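Local coordinates for putative tryptophan halogenase (Xanthomonas campestris pv. campestris, PDB 6Y1W), which probably acts as a flavin-dependent halogenase, using reduced FAD and oxygen to halogenate electron-rich aromatic substrates, at residues A61-L66 / N350-Q355; A27-A32 / L169-L174; V56-A61 / L165-Y170; W273-P278 / L343-S348. One frame throughout, in Å; residues are numbered along the deposited sequence.

Interaction 1 of 4, residues A61-L66 / N350-Q355. With BUD ((2S,3S)-butane-2,3-diol), chain H.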
# COMPACT_ATOMS: atom_id res chain seq x y z
N ALA A 61 22.70 -0.48 -13.69
CA ALA A 61 21.31 -0.24 -14.07
C ALA A 61 20.46 0.18 -12.84
O ALA A 61 20.83 -0.05 -11.69
CB ALA A 61 20.72 -1.49 -14.73
N THR A 62 19.36 0.87 -13.12
CA THR A 62 18.52 1.48 -12.09
C THR A 62 17.06 1.16 -12.39
O THR A 62 16.73 0.46 -13.37
CB THR A 62 18.71 3.02 -12.01
OG1 THR A 62 18.46 3.60 -13.29
CG2 THR A 62 20.14 3.41 -11.60
N ILE A 63 16.18 1.62 -11.52
CA ILE A 63 14.74 1.42 -11.71
C ILE A 63 14.00 2.75 -11.54
O ILE A 63 14.62 3.76 -11.15
CB ILE A 63 14.22 0.31 -10.77
CG1 ILE A 63 14.61 0.55 -9.33
CG2 ILE A 63 14.79 -1.07 -11.22
CD1 ILE A 63 13.99 -0.54 -8.40
N PRO A 64 12.70 2.80 -11.85
CA PRO A 64 12.06 4.12 -12.03
C PRO A 64 11.99 4.97 -10.77
O PRO A 64 11.75 6.18 -10.89
CB PRO A 64 10.66 3.77 -12.53
CG PRO A 64 10.90 2.48 -13.35
CD PRO A 64 11.90 1.74 -12.51
N SER A 65 12.14 4.39 -9.59
CA SER A 65 12.17 5.23 -8.40
C SER A 65 13.26 6.31 -8.47
O SER A 65 13.12 7.35 -7.81
CB SER A 65 12.34 4.35 -7.16
OG SER A 65 13.56 3.61 -7.25
N LEU A 66 14.34 6.08 -9.22
CA LEU A 66 15.37 7.11 -9.27
C LEU A 66 14.87 8.35 -10.00
O LEU A 66 15.35 9.45 -9.75
CB LEU A 66 16.66 6.62 -9.94
CG LEU A 66 17.89 7.50 -9.70
CD1 LEU A 66 18.34 7.47 -8.23
CD2 LEU A 66 19.07 7.05 -10.55
N ASN A 350 20.12 -2.05 -6.34
CA ASN A 350 21.12 -1.50 -5.40
C ASN A 350 20.88 -0.01 -5.10
O ASN A 350 20.75 0.41 -3.94
CB ASN A 350 22.54 -1.69 -5.97
CG ASN A 350 23.60 -0.94 -5.17
OD1 ASN A 350 23.75 -1.22 -3.99
ND2 ASN A 350 24.35 0.01 -5.80
N ILE A 351 20.85 0.81 -6.15
CA ILE A 351 20.65 2.24 -5.93
C ILE A 351 19.28 2.54 -5.34
O ILE A 351 19.14 3.44 -4.50
CB ILE A 351 20.93 2.99 -7.25
CG1 ILE A 351 22.45 3.14 -7.38
CG2 ILE A 351 20.25 4.39 -7.27
CD1 ILE A 351 22.89 3.68 -8.74
N HIS A 352 18.26 1.76 -5.71
CA HIS A 352 16.93 1.92 -5.14
C HIS A 352 16.95 1.72 -3.63
O HIS A 352 16.28 2.46 -2.89
CB HIS A 352 16.00 0.91 -5.81
CG HIS A 352 14.69 0.77 -5.10
ND1 HIS A 352 13.62 1.61 -5.33
CD2 HIS A 352 14.27 -0.13 -4.18
CE1 HIS A 352 12.60 1.24 -4.57
NE2 HIS A 352 12.97 0.17 -3.88
N LEU A 353 17.68 0.71 -3.16
CA LEU A 353 17.69 0.46 -1.73
C LEU A 353 18.42 1.56 -0.98
O LEU A 353 18.04 1.86 0.15
CB LEU A 353 18.32 -0.90 -1.43
CG LEU A 353 17.33 -2.03 -1.75
CD1 LEU A 353 18.10 -3.35 -1.86
CD2 LEU A 353 16.18 -2.14 -0.75
N ILE A 354 19.44 2.17 -1.58
CA ILE A 354 20.04 3.37 -0.99
C ILE A 354 19.00 4.48 -0.90
O ILE A 354 18.82 5.12 0.15
CB ILE A 354 21.26 3.82 -1.81
CG1 ILE A 354 22.38 2.77 -1.70
CG2 ILE A 354 21.78 5.16 -1.24
CD1 ILE A 354 23.52 2.99 -2.74
N GLN A 355 18.32 4.75 -2.02
CA GLN A 355 17.33 5.82 -2.06
C GLN A 355 16.24 5.59 -1.02
O GLN A 355 15.84 6.53 -0.32
CB GLN A 355 16.70 5.90 -3.45
CG GLN A 355 15.41 6.70 -3.47
CD GLN A 355 14.85 6.83 -4.87
OE1 GLN A 355 15.58 6.65 -5.88
NE2 GLN A 355 13.57 7.21 -4.97
C1 BUD H . 10.96 -1.72 -10.77
O1 BUD H . 10.52 -3.94 -11.49
C2 BUD H . 10.08 -2.95 -10.58
O2 BUD H . 7.73 -3.67 -10.62
C3 BUD H . 8.62 -2.59 -10.87
C4 BUD H . 8.22 -1.41 -9.97
O HOH W 1 21.28 -0.04 -9.05
O HOH W 2 16.23 4.33 -7.21

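Interaction 2 of 4, residues A27-A32 / L169-L174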
# COMPACT_ATOMS: atom_id res chain seq x y z
N ALA A 27 26.40 5.61 -2.11
CA ALA A 27 25.58 5.68 -0.90
C ALA A 27 25.80 6.99 -0.16
O ALA A 27 24.84 7.66 0.25
CB ALA A 27 25.88 4.50 0.02
N GLY A 28 27.06 7.35 0.04
CA GLY A 28 27.37 8.53 0.83
C GLY A 28 26.91 9.80 0.15
O GLY A 28 26.33 10.69 0.80
N TRP A 29 27.16 9.90 -1.17
CA TRP A 29 26.82 11.17 -1.82
C TRP A 29 25.35 11.24 -2.18
O TRP A 29 24.80 12.35 -2.27
CB TRP A 29 27.73 11.41 -3.04
CG TRP A 29 29.14 11.77 -2.61
CD1 TRP A 29 30.27 11.01 -2.76
CD2 TRP A 29 29.55 12.96 -1.90
NE1 TRP A 29 31.35 11.67 -2.21
CE2 TRP A 29 30.93 12.85 -1.67
CE3 TRP A 29 28.87 14.09 -1.45
CZ2 TRP A 29 31.66 13.84 -0.99
CZ3 TRP A 29 29.58 15.06 -0.78
CH2 TRP A 29 30.96 14.94 -0.55
N MET A 30 24.65 10.12 -2.39
CA MET A 30 23.20 10.21 -2.48
C MET A 30 22.62 10.71 -1.16
O MET A 30 21.68 11.51 -1.14
CB MET A 30 22.56 8.87 -2.86
CG MET A 30 22.67 8.47 -4.29
SD MET A 30 22.01 6.82 -4.68
CE MET A 30 20.25 7.12 -4.46
N ALA A 31 23.15 10.23 -0.04
CA ALA A 31 22.65 10.67 1.27
C ALA A 31 22.97 12.14 1.50
O ALA A 31 22.12 12.91 1.94
CB ALA A 31 23.27 9.80 2.37
N ALA A 32 24.22 12.53 1.20
CA ALA A 32 24.60 13.92 1.38
C ALA A 32 23.75 14.83 0.52
O ALA A 32 23.39 15.93 0.95
CB ALA A 32 26.07 14.12 1.02
N LEU A 169 30.72 8.38 -11.96
CA LEU A 169 30.36 9.72 -12.42
C LEU A 169 29.12 10.22 -11.70
O LEU A 169 29.01 11.41 -11.43
CB LEU A 169 30.11 9.73 -13.93
CG LEU A 169 31.37 9.49 -14.77
CD1 LEU A 169 31.04 9.39 -16.23
CD2 LEU A 169 32.39 10.62 -14.50
N TYR A 170 28.17 9.33 -11.40
CA TYR A 170 26.97 9.76 -10.68
C TYR A 170 27.33 10.25 -9.27
O TYR A 170 26.87 11.32 -8.83
CB TYR A 170 25.96 8.60 -10.63
CG TYR A 170 24.63 8.90 -9.95
CD1 TYR A 170 23.94 10.08 -10.22
CD2 TYR A 170 24.09 8.03 -9.00
CE1 TYR A 170 22.72 10.37 -9.62
CE2 TYR A 170 22.86 8.30 -8.39
CZ TYR A 170 22.19 9.47 -8.72
OH TYR A 170 20.99 9.75 -8.10
N ALA A 171 28.17 9.50 -8.56
CA ALA A 171 28.63 9.95 -7.25
C ALA A 171 29.34 11.30 -7.33
O ALA A 171 29.21 12.12 -6.42
CB ALA A 171 29.55 8.90 -6.60
N ARG A 172 30.15 11.53 -8.37
CA ARG A 172 30.85 12.81 -8.49
C ARG A 172 29.87 13.94 -8.77
O ARG A 172 30.01 15.04 -8.21
CB ARG A 172 31.92 12.73 -9.59
CG ARG A 172 32.88 13.93 -9.60
CD ARG A 172 33.79 13.89 -8.36
NE ARG A 172 34.58 15.11 -8.17
CZ ARG A 172 34.07 16.27 -7.75
NH1 ARG A 172 32.78 16.36 -7.48
NH2 ARG A 172 34.85 17.34 -7.60
N PHE A 173 28.83 13.67 -9.58
CA PHE A 173 27.77 14.63 -9.85
C PHE A 173 27.04 14.99 -8.56
O PHE A 173 26.81 16.17 -8.27
CB PHE A 173 26.82 14.04 -10.90
CG PHE A 173 25.63 14.88 -11.21
CD1 PHE A 173 25.67 15.83 -12.24
CD2 PHE A 173 24.44 14.69 -10.54
CE1 PHE A 173 24.52 16.59 -12.54
CE2 PHE A 173 23.30 15.46 -10.83
CZ PHE A 173 23.35 16.40 -11.83
N LEU A 174 26.75 13.99 -7.73
CA LEU A 174 26.07 14.27 -6.47
C LEU A 174 26.96 14.97 -5.48
O LEU A 174 26.45 15.71 -4.62
CB LEU A 174 25.54 12.98 -5.85
CG LEU A 174 24.47 12.26 -6.67
CD1 LEU A 174 24.31 10.84 -6.14
CD2 LEU A 174 23.14 13.01 -6.62

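Interaction 3 of 4, residues V56-A61 / L165-Y170. With BUD ((2S,3S)-butane-2,3-diol), chain L.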
# COMPACT_ATOMS: atom_id res chain seq x y z
N VAL A 56 36.82 3.24 -10.57
CA VAL A 56 36.42 4.04 -11.73
C VAL A 56 35.81 3.14 -12.80
O VAL A 56 36.28 2.01 -13.01
CB VAL A 56 37.63 4.83 -12.28
CG1 VAL A 56 37.28 5.60 -13.57
CG2 VAL A 56 38.18 5.79 -11.20
N GLY A 57 34.73 3.62 -13.45
CA GLY A 57 34.17 2.89 -14.57
C GLY A 57 33.14 1.80 -14.29
O GLY A 57 32.98 0.89 -15.10
N VAL A 58 32.43 1.88 -13.17
CA VAL A 58 31.36 0.93 -12.87
C VAL A 58 30.08 1.36 -13.58
O VAL A 58 29.63 2.49 -13.41
CB VAL A 58 31.12 0.87 -11.36
CG1 VAL A 58 29.83 0.08 -11.04
CG2 VAL A 58 32.37 0.30 -10.61
N GLY A 59 29.57 0.51 -14.48
CA GLY A 59 28.25 0.73 -15.11
C GLY A 59 27.17 0.02 -14.30
O GLY A 59 27.34 -1.11 -13.90
N GLU A 60 26.04 0.70 -14.09
CA GLU A 60 25.01 0.17 -13.22
C GLU A 60 23.63 0.47 -13.80
O GLU A 60 23.40 1.57 -14.32
CB GLU A 60 25.17 0.81 -11.82
CG GLU A 60 24.24 0.28 -10.79
CD GLU A 60 24.73 0.53 -9.35
OE1 GLU A 60 25.86 1.01 -9.09
OE2 GLU A 60 23.94 0.20 -8.45
N ALA A 61 22.70 -0.48 -13.69
CA ALA A 61 21.31 -0.24 -14.07
C ALA A 61 20.46 0.18 -12.84
O ALA A 61 20.83 -0.05 -11.69
CB ALA A 61 20.72 -1.49 -14.73
N LEU A 165 23.71 3.87 -15.97
CA LEU A 165 24.55 5.02 -15.68
C LEU A 165 25.93 4.58 -15.22
O LEU A 165 26.16 3.43 -14.84
CB LEU A 165 23.92 5.95 -14.62
CG LEU A 165 23.50 5.32 -13.28
CD1 LEU A 165 24.71 5.07 -12.38
CD2 LEU A 165 22.48 6.20 -12.53
N ASP A 166 26.88 5.52 -15.30
CA ASP A 166 28.20 5.30 -14.71
C ASP A 166 28.11 5.71 -13.25
O ASP A 166 27.85 6.87 -12.94
CB ASP A 166 29.26 6.14 -15.45
CG ASP A 166 30.68 5.88 -14.91
OD1 ASP A 166 30.92 6.11 -13.71
OD2 ASP A 166 31.58 5.42 -15.68
N ALA A 167 28.25 4.73 -12.33
CA ALA A 167 28.03 5.03 -10.91
C ALA A 167 29.08 5.96 -10.32
O ALA A 167 28.77 6.78 -9.45
CB ALA A 167 28.01 3.73 -10.09
N GLY A 168 30.33 5.86 -10.79
CA GLY A 168 31.35 6.75 -10.27
C GLY A 168 31.10 8.18 -10.69
O GLY A 168 31.26 9.10 -9.89
N LEU A 169 30.72 8.38 -11.96
CA LEU A 169 30.36 9.72 -12.42
C LEU A 169 29.12 10.22 -11.70
O LEU A 169 29.01 11.41 -11.43
CB LEU A 169 30.11 9.73 -13.93
CG LEU A 169 31.37 9.49 -14.77
CD1 LEU A 169 31.04 9.39 -16.23
CD2 LEU A 169 32.39 10.62 -14.50
N TYR A 170 28.17 9.33 -11.40
CA TYR A 170 26.97 9.76 -10.68
C TYR A 170 27.33 10.25 -9.27
O TYR A 170 26.87 11.32 -8.83
CB TYR A 170 25.96 8.60 -10.63
CG TYR A 170 24.63 8.90 -9.95
CD1 TYR A 170 23.94 10.08 -10.22
CD2 TYR A 170 24.09 8.03 -9.00
CE1 TYR A 170 22.72 10.37 -9.62
CE2 TYR A 170 22.86 8.30 -8.39
CZ TYR A 170 22.19 9.47 -8.72
OH TYR A 170 20.99 9.75 -8.10
C1 BUD L . 37.80 3.28 -16.22
O1 BUD L . 37.34 5.52 -16.96
C2 BUD L . 37.42 4.17 -17.39
O2 BUD L . 35.81 4.50 -19.10
C3 BUD L . 36.06 3.76 -17.94
C4 BUD L . 36.12 2.30 -18.35
O HOH W 3 33.59 6.20 -13.06

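Interaction 4 of 4, residues W273-P278 / L343-S348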
# COMPACT_ATOMS: atom_id res chain seq x y z
N TRP A 273 25.00 -16.02 -13.76
CA TRP A 273 24.40 -15.27 -14.85
C TRP A 273 25.27 -14.06 -15.15
O TRP A 273 26.10 -13.65 -14.34
CB TRP A 273 22.96 -14.86 -14.50
CG TRP A 273 22.86 -13.86 -13.37
CD1 TRP A 273 22.83 -14.15 -12.05
CD2 TRP A 273 22.74 -12.44 -13.48
NE1 TRP A 273 22.75 -12.99 -11.30
CE2 TRP A 273 22.68 -11.93 -12.17
CE3 TRP A 273 22.69 -11.55 -14.56
CZ2 TRP A 273 22.57 -10.55 -11.91
CZ3 TRP A 273 22.58 -10.20 -14.31
CH2 TRP A 273 22.52 -9.71 -12.99
N MET A 274 25.05 -13.47 -16.34
CA MET A 274 25.89 -12.37 -16.80
C MET A 274 25.03 -11.14 -17.06
O MET A 274 23.96 -11.25 -17.65
CB MET A 274 26.61 -12.75 -18.10
CG MET A 274 27.79 -13.72 -17.88
SD MET A 274 28.19 -14.45 -19.51
CE MET A 274 26.95 -15.74 -19.76
N TRP A 275 25.52 -9.96 -16.65
CA TRP A 275 24.86 -8.73 -17.06
C TRP A 275 25.56 -8.08 -18.25
O TRP A 275 26.78 -8.21 -18.44
CB TRP A 275 24.80 -7.69 -15.93
CG TRP A 275 26.08 -6.96 -15.54
CD1 TRP A 275 26.64 -5.85 -16.16
CD2 TRP A 275 26.88 -7.22 -14.38
NE1 TRP A 275 27.76 -5.43 -15.46
CE2 TRP A 275 27.94 -6.28 -14.38
CE3 TRP A 275 26.83 -8.19 -13.37
CZ2 TRP A 275 28.91 -6.24 -13.38
CZ3 TRP A 275 27.81 -8.16 -12.38
CH2 TRP A 275 28.85 -7.21 -12.41
N ARG A 276 24.78 -7.33 -19.02
CA ARG A 276 25.30 -6.47 -20.09
C ARG A 276 24.49 -5.19 -20.05
O ARG A 276 23.26 -5.24 -20.11
CB ARG A 276 25.17 -7.18 -21.45
CG ARG A 276 25.99 -6.45 -22.52
CD ARG A 276 26.17 -7.29 -23.80
NE ARG A 276 27.02 -6.55 -24.76
CZ ARG A 276 26.55 -5.67 -25.65
NH1 ARG A 276 25.25 -5.42 -25.72
NH2 ARG A 276 27.39 -5.04 -26.50
N ILE A 277 25.17 -4.04 -19.86
CA ILE A 277 24.52 -2.77 -19.58
C ILE A 277 25.07 -1.71 -20.52
O ILE A 277 26.27 -1.44 -20.50
CB ILE A 277 24.77 -2.37 -18.11
CG1 ILE A 277 23.95 -3.27 -17.17
CG2 ILE A 277 24.48 -0.87 -17.87
CD1 ILE A 277 24.44 -3.10 -15.71
N PRO A 278 24.24 -1.08 -21.39
CA PRO A 278 24.78 -0.11 -22.34
C PRO A 278 24.90 1.28 -21.76
O PRO A 278 23.91 1.82 -21.24
CB PRO A 278 23.75 -0.14 -23.48
CG PRO A 278 22.43 -0.31 -22.74
CD PRO A 278 22.80 -1.34 -21.64
N LEU A 343 21.67 -7.57 -2.07
CA LEU A 343 21.12 -8.55 -3.00
C LEU A 343 21.81 -8.36 -4.34
O LEU A 343 22.11 -7.23 -4.74
CB LEU A 343 19.62 -8.38 -3.17
CG LEU A 343 18.82 -8.82 -1.94
CD1 LEU A 343 17.39 -8.38 -2.04
CD2 LEU A 343 18.86 -10.38 -1.90
N GLU A 344 22.03 -9.46 -5.06
CA GLU A 344 22.67 -9.37 -6.37
C GLU A 344 21.86 -8.51 -7.35
O GLU A 344 20.64 -8.32 -7.19
CB GLU A 344 22.83 -10.78 -6.94
CG GLU A 344 21.51 -11.39 -7.38
CD GLU A 344 21.62 -12.90 -7.51
OE1 GLU A 344 22.06 -13.38 -8.59
OE2 GLU A 344 21.33 -13.59 -6.51
N PRO A 345 22.53 -7.95 -8.40
CA PRO A 345 21.85 -6.93 -9.24
C PRO A 345 20.93 -7.48 -10.31
O PRO A 345 20.76 -6.87 -11.38
CB PRO A 345 23.03 -6.17 -9.88
CG PRO A 345 24.09 -7.21 -10.01
CD PRO A 345 23.97 -8.03 -8.70
N ILE A 346 20.30 -8.62 -10.02
CA ILE A 346 19.47 -9.29 -11.02
C ILE A 346 18.24 -8.48 -11.38
O ILE A 346 17.73 -8.59 -12.50
CB ILE A 346 19.10 -10.69 -10.50
CG1 ILE A 346 18.37 -11.50 -11.56
CG2 ILE A 346 18.17 -10.60 -9.27
CD1 ILE A 346 18.12 -12.95 -11.09
N GLU A 347 17.73 -7.64 -10.46
CA GLU A 347 16.62 -6.75 -10.73
C GLU A 347 16.99 -5.29 -10.48
O GLU A 347 16.12 -4.46 -10.24
CB GLU A 347 15.37 -7.12 -9.91
CG GLU A 347 14.64 -8.37 -10.44
CD GLU A 347 13.83 -8.11 -11.71
OE1 GLU A 347 13.63 -6.92 -12.09
OE2 GLU A 347 13.40 -9.12 -12.38
N SER A 348 18.29 -4.95 -10.54
CA SER A 348 18.75 -3.56 -10.51
C SER A 348 18.20 -2.80 -9.31
O SER A 348 17.68 -1.69 -9.44
CB SER A 348 18.41 -2.79 -11.81
OG SER A 348 18.60 -3.58 -13.01

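Interaction 1 of 4, residues A61-L66 / N350-Q355
I351 meets segment A61-L66 with both of its branches. Its CD1 reaches T62 CG2 at 4.0 Å, while its CG2 packs against L66 CD1 at 3.7 Å. The backbone joins in through a water, which accepts from I351 N and donates to A61 O; the hydroxyl of T62 is turned elsewhere, to Y163 O. I351 is a predicted FAD-binding residue and touches T26, so this turn of helix 350-363 lies between helix 25-39, which begins with predicted FAD-binding residues, and the loop that leads from strand 59-61 into helix 65-73. At the next residue, H352 is held from two directions. At the ring edge, near its plane, ND1 shares a hydrogen bond of 2.8 Å with S65 OG. I63 CD1 approaches obliquely, 3.6 Å from H352 CB, and on its other flank I63 lies against the butanediol, whose hydroxyls bind S444 and A441. Q355 has CG anti to the backbone N (chi1 164°) and an extended chain beyond it, and its amide lies beside S65. NE2 donates to S65 O over 2.9 Å, from well above the carbonyl plane (59°) yet within the plane of its own amide. NE2 is also hydrogen-bonded to a MES molecule, probably from the crystallisation liquor. OE1 accepts from a second water that is hydrogen-bonded to S65 OG as well, 2.8 Å from each oxygen.

Interaction 2 of 4, residues A27-A32 / L169-L174
M30 and L174 make the tight part of this helix pair, M30 CG coming within 3.4 Å of L174 CD1, closer than carbons usually sit. That same methyl also lies over one face of the Y170 ring, towards its rim, so it touches both M30 and the tyrosine. M30 crosses the tyrosine at about a right angle and adds a Met-aromatic contact, SD lying 5.4 Å from the ring centroid in an oblique position. The phenol oxygen beyond is hydrogen-bonded to H70 NE2. Towards W29 the packing relaxes. Its CB is 3.9 Å from L174 CB, but within L169-L174 the indole makes just a loose contact, CD1 standing 4.4 Å from A171 CB, and it continues along helix 167-180 to R175 and S178. NE1 is hydrogen-bonded to E49 OE2, outside this contact. No hydrogen bond joins the two segments. The axes of the two short helical segments approach to 8.6 Å at 31°, running in broadly the same direction. Helix 25-39 follows strand 18-22 through a glycine-rich turn; the predicted FAD-binding residues G24 to A27 span this turn and the start of the helix, an arrangement consistent with the GxGxxG strand-turn-helix of a Rossmann-type dinucleotide-binding fold.

Interaction 3 of 4, residues V56-A61 / L165-Y170
E60 and L165 form an antiparallel hydrogen-bonded pair, E60 N to L165 O and L165 N to E60 O both spanning 2.8 Å, with G59 and D166 as the adjoining non-hydrogen-bonded pair. Past it, A167 N, in the first turn of the helix and so without an intrahelical acceptor, donates to V58 O (2.8 Å). On the face shared by E60 and L165, the extended E60 side chain brings OE1 to within 3.6 Å of A167 CB, and its OE2 is bonded to N350. V58 CG1 touches the same methyl more loosely. This is the edge pairing of a small antiparallel sheet, strand 162-166 lying between 59-61 and 87-89, and it is where strand turns directly into helix 167-180. D166 is the N-cap of that helix. OD1 accepts from L169 N at 2.9 Å along a nearly straight path (170°), the donor lying above the carboxylate plane (35°). A water donates to OD1 and accepts from G57 N, tying the loop to the cap, and OD2 makes a salt bridge with R282. G57 has a positive phi (87°), where a CB would be jammed against V56 O and collide with the nearby butanediol, whose O1 is 3.4 Å from V56 CG1.

Interaction 4 of 4, residues W273-P278 / L343-S348
The WxWxIP signature of flavin-dependent halogenases, here W273 to P278 on strand 272-278, meets the loop before helix 350-363 through its two tryptophans. W273 does most of the work. Its CG lies between the backbone N and the carbonyl carbon (chi1 66°), and the indole beyond reaches across to E344, where NE1 donates to OE1 over 2.8 Å. The oxygen sits at the ring edge in the indole plane and uses its anti lone pair; ring and carboxylate are nearly coplanar, 19° apart. The same OE1 is also hydrogen-bonded to Y396 OH of helix 371-397, so two bonds grip this buried oxygen. The benzo part of the indole covers the next two residues of the loop. CZ2 lies 3.5 Å from I346 CA, and I346 CG1 stands over one face of the ring, towards the rim. P345 CG touches W273 CZ2 at 4.1 Å, and W275 CE3 lies 4.4 Å from P345 CG. Together the two indoles thus border the proline ring. The loop continues from I346 to E347, predicted to bind tryptophan and held by H395 and H106, and to S348, whose OG is bonded to the predicted active-site K89 NZ: a sequence of contacts fitting the substrate site of the tryptophan halogenases.

In the fold
The four contacts form a connected path from the presumed nucleotide site to the presumed substrate site. Interaction 2 meets interaction 1 where M30 SD packs 3.8 Å from I354 CG2. Interactions 2 and 3 both use helix 167-180 and share L169 and Y170. Interactions 1 and 3 share A61, and T62 CG2 lies 3.8 Å from L165 CD2. Interaction 4 touches both, with A61 CB 3.4 Å from S348 OG and I277 CD1 3.7 Å from A61 N, but it does not touch interaction 2, whose nearest atoms are about 10 Å away. K89, the predicted catalytic lysine, has its side chain about 4 Å from that of I63 in interaction 1 and about 9 Å from that of P345 in interaction 4.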